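Local coordinates for protein 4-hydroxybutyrate CoA-transferase (Porphyromonas gingivalis, PDB 3EH7) that probably acts as a CoA-transferase of the acetyl-CoA hydrolase/transferase family, moving coenzyme A between small carboxylic acids, at residues V140-K146 with L292-D296. Residues are numbered along the deposited sequence; the frame is centred on the assembly and turned at random.
Sequences VSCDYSK and LYPVD
Asp-143 OD1 accepts from both Ser-145 N and Ser-145 OG, while the backbone carbonyl of the same residue, Asp-143 O, receives Val-295 N across the contact at 3.0 Å. Ser-145 N reaches Asp-143 OD1 at 2.8 Å from above the carboxylate plane, capping the turn that leads into helix 145-151; Ser-145 OG uses the syn lone pair. The Val-295 bond is nearly straight at the hydrogen (170°), yet the donor stands 35° out of the carbonyl plane. Because Pro-294 is the N-cap of helix 295-298, the carbonyl serves a first-turn N-H. Val-295 CG1 packs 3.5 Å from the same Asp-143 O.

Beside this link, Cys-142 carries SG anti to its backbone N (chi1 -173°), which sends the sulfur against the Tyr-293 to Pro-294 peptide. Cys-142 SG lies 3.2 Å from Pro-294 N, a tight approach, and 3.6 Å from Pro-294 CD. Cys-142 CB meets Leu-292 CB at 3.9 Å.

The contact joins the N-terminal and C-terminal family regions: the loop leading into helix 145-151 lies against the link between strand 290-292 and helix 295-298. Backbone hydrogen bonds join Val-140 to Leu-274, and Cys-142 and Asp-143 to Thr-272; Pro-110 of helix 109-114 touches Val-295.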
ATOM      1  N   VAL A 140     -14.216  -4.434  24.800  1.00 20.08           N
ATOM      2  CA  VAL A 140     -13.103  -3.627  24.338  1.00 20.88           C
ATOM      3  C   VAL A 140     -12.275  -4.263  23.196  1.00 21.10           C
ATOM      4  O   VAL A 140     -11.352  -3.640  22.720  1.00 21.74           O
ATOM      5  CB  VAL A 140     -12.110  -3.292  25.533  1.00 21.15           C
ATOM      6  CG1 VAL A 140     -12.810  -2.501  26.631  1.00 21.52           C
ATOM      7  CG2 VAL A 140     -11.500  -4.558  26.121  1.00 19.62           C
ATOM      8  N   SER A 141     -12.596  -5.491  22.774  1.00 21.13           N
ATOM      9  CA  SER A 141     -11.826  -6.200  21.744  1.00 20.99           C
ATOM     10  C   SER A 141     -12.703  -6.774  20.633  1.00 20.47           C
ATOM     11  O   SER A 141     -13.184  -7.897  20.713  1.00 21.31           O
ATOM     12  CB  SER A 141     -10.957  -7.287  22.389  1.00 21.14           C
ATOM     13  OG  SER A 141     -10.035  -6.684  23.285  1.00 20.18           O
ATOM     14  N   CYS A 142     -12.915  -5.971  19.596  1.00 20.34           N
ATOM     15  CA  CYS A 142     -13.681  -6.371  18.429  1.00 19.68           C
ATOM     16  C   CYS A 142     -12.695  -6.840  17.375  1.00 20.31           C
ATOM     17  O   CYS A 142     -12.607  -8.049  17.098  1.00 19.96           O
ATOM     18  CB  CYS A 142     -14.560  -5.216  17.937  1.00 19.46           C
ATOM     19  SG  CYS A 142     -15.725  -5.644  16.600  1.00 20.53           S
ATOM     20  N   ASP A 143     -11.958  -5.895  16.784  1.00 20.11           N
ATOM     21  CA  ASP A 143     -10.743  -6.220  16.005  1.00 20.57           C
ATOM     22  C   ASP A 143     -10.807  -7.495  15.126  1.00 20.09           C
ATOM     23  O   ASP A 143     -11.617  -7.568  14.208  1.00 21.01           O
ATOM     24  CB  ASP A 143      -9.517  -6.141  16.941  1.00 21.02           C
ATOM     25  CG  ASP A 143      -9.652  -6.985  18.208  1.00 22.23           C
ATOM     26  OD1 ASP A 143      -9.517  -8.230  18.124  1.00 24.00           O
ATOM     27  OD2 ASP A 143      -9.846  -6.396  19.299  1.00 22.86           O
ATOM     28  N   TYR A 144      -9.950  -8.479  15.360  1.00 20.10           N
ATOM     29  CA  TYR A 144     -10.075  -9.772  14.714  1.00 20.28           C
ATOM     30  C   TYR A 144     -10.720 -10.784  15.659  1.00 19.78           C
ATOM     31  O   TYR A 144     -10.978 -11.914  15.268  1.00 19.06           O
ATOM     32  CB  TYR A 144      -8.701 -10.304  14.280  1.00 20.93           C
ATOM     33  CG  TYR A 144      -7.815 -10.657  15.463  1.00 22.07           C
ATOM     34  CD1 TYR A 144      -7.844 -11.923  16.036  1.00 24.94           C
ATOM     35  CD2 TYR A 144      -7.008  -9.695  16.053  1.00 23.64           C
ATOM     36  CE1 TYR A 144      -7.054 -12.223  17.125  1.00 24.52           C
ATOM     37  CE2 TYR A 144      -6.223  -9.983  17.144  1.00 22.21           C
ATOM     38  CZ  TYR A 144      -6.243 -11.247  17.675  1.00 25.44           C
ATOM     39  OH  TYR A 144      -5.455 -11.516  18.770  1.00 26.64           O
ATOM     40  N   SER A 145     -10.904 -10.396  16.924  1.00 20.41           N
ATOM     41  CA  SER A 145     -11.429 -11.293  17.951  1.00 19.82           C
ATOM     42  C   SER A 145     -12.828 -11.745  17.581  1.00 20.73           C
ATOM     43  O   SER A 145     -13.155 -12.938  17.680  1.00 22.39           O
ATOM     44  CB  SER A 145     -11.439 -10.598  19.324  1.00 20.58           C
ATOM     45  OG  SER A 145     -10.153 -10.117  19.702  1.00 18.97           O
ATOM     46  N   LYS A 146     -13.661 -10.805  17.137  1.00 20.55           N
ATOM     47  CA  LYS A 146     -15.020 -11.126  16.710  1.00 20.11           C
ATOM     48  C   LYS A 146     -15.033 -12.010  15.462  1.00 20.27           C
ATOM     49  O   LYS A 146     -15.672 -13.064  15.486  1.00 19.14           O
ATOM     50  CB  LYS A 146     -15.848  -9.857  16.522  1.00 20.17           C
ATOM     51  CG  LYS A 146     -17.185 -10.015  15.792  1.00 19.67           C
ATOM     52  CD  LYS A 146     -18.030  -8.758  16.014  1.00 20.85           C
ATOM     53  CE  LYS A 146     -19.420  -8.876  15.509  1.00 25.48           C
ATOM     54  NZ  LYS A 146     -19.418  -8.893  14.096  1.00 28.37           N
ATOM     55  N   LEU A 292     -17.642   0.116  18.320  1.00 20.29           N
ATOM     56  CA  LEU A 292     -16.592  -0.728  17.781  1.00 20.42           C
ATOM     57  C   LEU A 292     -17.126  -1.554  16.632  1.00 20.12           C
ATOM     58  O   LEU A 292     -18.283  -2.003  16.660  1.00 20.66           O
ATOM     59  CB  LEU A 292     -15.978  -1.652  18.818  1.00 19.80           C
ATOM     60  CG  LEU A 292     -15.226  -1.024  19.995  1.00 24.58           C
ATOM     61  CD1 LEU A 292     -14.191  -1.983  20.611  1.00 21.33           C
ATOM     62  CD2 LEU A 292     -14.621   0.355  19.643  1.00 23.45           C
ATOM     63  N   TYR A 293     -16.265  -1.729  15.623  1.00 20.76           N
ATOM     64  CA  TYR A 293     -16.521  -2.615  14.482  1.00 20.48           C
ATOM     65  C   TYR A 293     -15.289  -3.483  14.264  1.00 20.68           C
ATOM     66  O   TYR A 293     -14.182  -3.142  14.700  1.00 20.57           O
ATOM     67  CB  TYR A 293     -16.790  -1.818  13.214  1.00 20.45           C
ATOM     68  CG  TYR A 293     -17.942  -0.858  13.288  1.00 21.85           C
ATOM     69  CD1 TYR A 293     -17.789   0.402  13.855  1.00 23.37           C
ATOM     70  CD2 TYR A 293     -19.198  -1.210  12.774  1.00 21.09           C
ATOM     71  CE1 TYR A 293     -18.853   1.286  13.917  1.00 22.14           C
ATOM     72  CE2 TYR A 293     -20.262  -0.360  12.841  1.00 22.28           C
ATOM     73  CZ  TYR A 293     -20.100   0.897  13.393  1.00 24.11           C
ATOM     74  OH  TYR A 293     -21.203   1.747  13.463  1.00 21.45           O
ATOM     75  N   PRO A 294     -15.465  -4.611  13.571  1.00 20.68           N
ATOM     76  CA  PRO A 294     -14.319  -5.441  13.274  1.00 20.74           C
ATOM     77  C   PRO A 294     -13.301  -4.745  12.371  1.00 20.41           C
ATOM     78  O   PRO A 294     -13.612  -3.787  11.614  1.00 20.37           O
ATOM     79  CB  PRO A 294     -14.927  -6.696  12.622  1.00 20.42           C
ATOM     80  CG  PRO A 294     -16.324  -6.366  12.316  1.00 21.09           C
ATOM     81  CD  PRO A 294     -16.739  -5.232  13.174  1.00 20.91           C
ATOM     82  N   VAL A 295     -12.072  -5.220  12.471  1.00 20.48           N
ATOM     83  CA  VAL A 295     -10.960  -4.505  11.877  1.00 19.62           C
ATOM     84  C   VAL A 295     -11.060  -4.388  10.335  1.00 20.73           C
ATOM     85  O   VAL A 295     -10.544  -3.419   9.754  1.00 19.28           O
ATOM     86  CB  VAL A 295      -9.601  -5.085  12.343  1.00 19.32           C
ATOM     87  CG1 VAL A 295      -9.377  -6.544  11.777  1.00 17.53           C
ATOM     88  CG2 VAL A 295      -8.451  -4.107  11.969  1.00 15.87           C
ATOM     89  N   ASP A 296     -11.735  -5.353   9.681  1.00 21.39           N
ATOM     90  CA  ASP A 296     -11.897  -5.304   8.238  1.00 21.19           C
ATOM     91  C   ASP A 296     -12.830  -4.188   7.807  1.00 20.94           C
ATOM     92  O   ASP A 296     -12.870  -3.853   6.628  1.00 20.35           O
ATOM     93  CB  ASP A 296     -12.343  -6.652   7.647  1.00 22.61           C
ATOM     94  CG  ASP A 296     -13.643  -7.167   8.231  1.00 23.64           C
ATOM     95  OD1 ASP A 296     -13.890  -7.020   9.442  1.00 25.56           O
ATOM     96  OD2 ASP A 296     -14.388  -7.789   7.480  1.00 27.51           O
TER